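PDB 7BDV: Can2 from Sulfobacillus thermosulfidooxidans, which binds the second messenger cyclic tetra-adenylate through its CARF domains and acts as a dual-specificity nuclease that potentiates type III CRISPR defence. Local coordinates for residues Ile91-Gly96 against Pro115-Asp120. Residues are numbered along the deposited sequence; the frame is centred on the assembly and turned at random.
With nucleotides of chain E.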
# COMPACT_ATOMS: atom_id res chain seq x y z
N ILE A 91 -31.96 9.10 5.70
CA ILE A 91 -31.24 7.90 6.23
C ILE A 91 -29.73 8.20 6.14
O ILE A 91 -29.31 8.81 5.15
CB ILE A 91 -31.65 6.63 5.46
CG1 ILE A 91 -30.76 5.42 5.74
CG2 ILE A 91 -31.70 6.90 3.97
CD1 ILE A 91 -31.35 4.13 5.24
N LEU A 92 -28.97 7.80 7.16
CA LEU A 92 -27.51 8.05 7.27
C LEU A 92 -26.76 6.76 6.96
O LEU A 92 -27.06 5.73 7.57
CB LEU A 92 -27.15 8.56 8.66
CG LEU A 92 -25.66 8.75 8.92
CD1 LEU A 92 -25.14 9.92 8.12
CD2 LEU A 92 -25.37 8.97 10.40
N ASN A 93 -25.82 6.84 6.03
CA ASN A 93 -24.70 5.89 5.84
C ASN A 93 -23.51 6.42 6.64
O ASN A 93 -22.95 7.41 6.24
CB ASN A 93 -24.39 5.66 4.37
CG ASN A 93 -23.39 4.53 4.17
OD1 ASN A 93 -22.64 4.16 5.09
ND2 ASN A 93 -23.38 3.99 2.97
N VAL A 94 -23.19 5.79 7.77
CA VAL A 94 -22.20 6.29 8.77
C VAL A 94 -20.83 5.62 8.50
O VAL A 94 -19.91 5.77 9.33
CB VAL A 94 -22.73 6.03 10.20
CG1 VAL A 94 -22.69 4.55 10.57
CG2 VAL A 94 -22.04 6.87 11.27
N THR A 95 -20.68 4.90 7.39
CA THR A 95 -19.46 4.08 7.08
C THR A 95 -18.29 5.01 6.67
O THR A 95 -17.14 4.74 7.01
CB THR A 95 -19.68 3.06 5.95
OG1 THR A 95 -21.01 2.54 5.99
CG2 THR A 95 -18.69 1.91 6.01
N GLY A 96 -18.58 6.08 5.94
CA GLY A 96 -17.57 7.04 5.50
C GLY A 96 -17.12 7.98 6.61
O GLY A 96 -17.73 7.99 7.68
N PRO A 115 -33.13 5.92 10.59
CA PRO A 115 -32.35 4.77 10.17
C PRO A 115 -30.87 5.13 9.90
O PRO A 115 -30.55 6.17 9.31
CB PRO A 115 -33.00 4.27 8.87
CG PRO A 115 -34.28 5.07 8.71
CD PRO A 115 -34.21 6.25 9.64
N ILE A 116 -29.99 4.24 10.32
CA ILE A 116 -28.52 4.41 10.18
C ILE A 116 -27.95 3.07 9.73
O ILE A 116 -28.13 2.08 10.45
CB ILE A 116 -27.86 4.90 11.48
CG1 ILE A 116 -28.46 6.21 11.98
CG2 ILE A 116 -26.36 5.04 11.25
CD1 ILE A 116 -28.08 6.57 13.42
N ILE A 117 -27.28 3.05 8.58
CA ILE A 117 -26.67 1.84 8.00
C ILE A 117 -25.14 1.95 8.06
O ILE A 117 -24.61 3.05 8.06
CB ILE A 117 -27.19 1.63 6.57
CG1 ILE A 117 -26.60 2.65 5.59
CG2 ILE A 117 -28.71 1.63 6.57
CD1 ILE A 117 -26.81 2.26 4.15
N TYR A 118 -24.49 0.79 8.13
CA TYR A 118 -23.02 0.65 8.10
C TYR A 118 -22.71 -0.56 7.23
O TYR A 118 -23.35 -1.59 7.42
CB TYR A 118 -22.48 0.52 9.53
CG TYR A 118 -20.99 0.30 9.57
CD1 TYR A 118 -20.45 -0.97 9.41
CD2 TYR A 118 -20.11 1.36 9.77
CE1 TYR A 118 -19.08 -1.17 9.44
CE2 TYR A 118 -18.74 1.17 9.78
CZ TYR A 118 -18.23 -0.10 9.64
OH TYR A 118 -16.88 -0.29 9.63
N VAL A 119 -21.79 -0.40 6.28
CA VAL A 119 -21.43 -1.43 5.28
C VAL A 119 -20.21 -2.20 5.79
O VAL A 119 -19.16 -1.59 5.87
CB VAL A 119 -21.18 -0.85 3.89
CG1 VAL A 119 -20.79 -1.96 2.96
CG2 VAL A 119 -22.43 -0.16 3.35
N ASP A 120 -20.39 -3.48 6.10
CA ASP A 120 -19.33 -4.42 6.54
C ASP A 120 -18.93 -5.26 5.33
O ASP A 120 -19.67 -6.18 4.99
CB ASP A 120 -19.84 -5.28 7.70
CG ASP A 120 -18.90 -6.43 8.08
OD1 ASP A 120 -17.73 -6.42 7.65
OD2 ASP A 120 -19.34 -7.33 8.83
P A E 1 -11.98 5.79 5.10
OP1 A E 1 -12.44 6.27 3.73
OP2 A E 1 -10.71 4.96 4.94
O5' A E 1 -13.13 4.91 5.76
C5' A E 1 -13.63 3.82 5.00
C4' A E 1 -14.43 2.96 5.93
O4' A E 1 -15.25 2.09 5.14
C3' A E 1 -13.61 2.03 6.83
O3' A E 1 -14.42 1.64 7.91
C2' A E 1 -13.50 0.78 5.97
O2' A E 1 -13.23 -0.35 6.76
C1' A E 1 -14.94 0.75 5.44
N9 A E 1 -15.22 -0.00 4.26
C8 A E 1 -16.35 -0.75 4.08
N7 A E 1 -16.40 -1.31 2.90
C5 A E 1 -15.26 -0.88 2.27
C6 A E 1 -14.74 -1.12 0.98
N6 A E 1 -15.35 -1.87 0.07
N1 A E 1 -13.59 -0.52 0.67
C2 A E 1 -12.98 0.24 1.57
N3 A E 1 -13.34 0.51 2.81
C4 A E 1 -14.52 -0.06 3.10
P A E 2 -14.26 2.24 9.40
OP1 A E 2 -15.44 1.73 10.14
OP2 A E 2 -13.76 3.65 9.50
O5' A E 2 -13.08 1.32 9.98
C5' A E 2 -11.74 1.56 9.54
C4' A E 2 -10.86 1.30 10.74
O4' A E 2 -11.19 -0.03 11.23
C3' A E 2 -9.35 1.31 10.55
O3' A E 2 -8.70 1.91 11.72
C2' A E 2 -9.05 -0.19 10.44
O2' A E 2 -7.74 -0.60 10.81
C1' A E 2 -10.00 -0.73 11.47
N9 A E 2 -10.30 -2.14 11.39
C8 A E 2 -10.75 -2.84 10.29
N7 A E 2 -10.94 -4.11 10.56
C5 A E 2 -10.57 -4.24 11.90
C6 A E 2 -10.53 -5.34 12.75
N6 A E 2 -10.86 -6.55 12.34
N1 A E 2 -10.14 -5.16 14.04
C2 A E 2 -9.78 -3.92 14.41
N3 A E 2 -9.78 -2.79 13.69
C4 A E 2 -10.19 -3.03 12.42
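Thr95 and Tyr118 meet just past the end of strand 90-93, beside the cyclic tetra-adenylate. Upstream, Leu92 pairs with Ile116 and Asn93 with Ile117: Leu92 N bonds to Pro115 O, Ile117 N to Leu92 O (2.9 Å) and Val94 N to Ile117 O. Beyond Val94 a side chain takes over, Thr95 OG1 accepting Val119 N at 3.1 Å. Asn93 OD1 takes Thr95 N at 3.1 Å in an Asx turn; the same hydroxyl also donates to this oxygen, at a modelled separation so short that its exact length is doubtful. Asn93 ND2 is held by Tyr14 OH and Pro24 O.

Tyr118 places CG anti to the backbone N (chi1 177°). Its CB touches Val94 CG1 at 4.2 Å. CD2 lies near Thr95 CA, and CE2 is 3.8 Å from Thr95 CG2, the methyl that covers one ring face, offset toward the rim, in a CH-pi contact. At the tip, OH donates to OP1 of A2 of chain E at 2.5 Å, with OP1 in the ring plane. Thr95 O and Val119 O adjoin A1 of chain E, Thr95 O also accepting Lys99 NZ of the second subunit.

The two strands are joined through helix 99-111 as a beta-alpha-beta unit of the Rossmann-like CARF domain. That helix packs on Leu92 and Ile116, helix 23-31 covers Asn93 on the opposite face, and strands 13-17 and 125-128 flank the two strands.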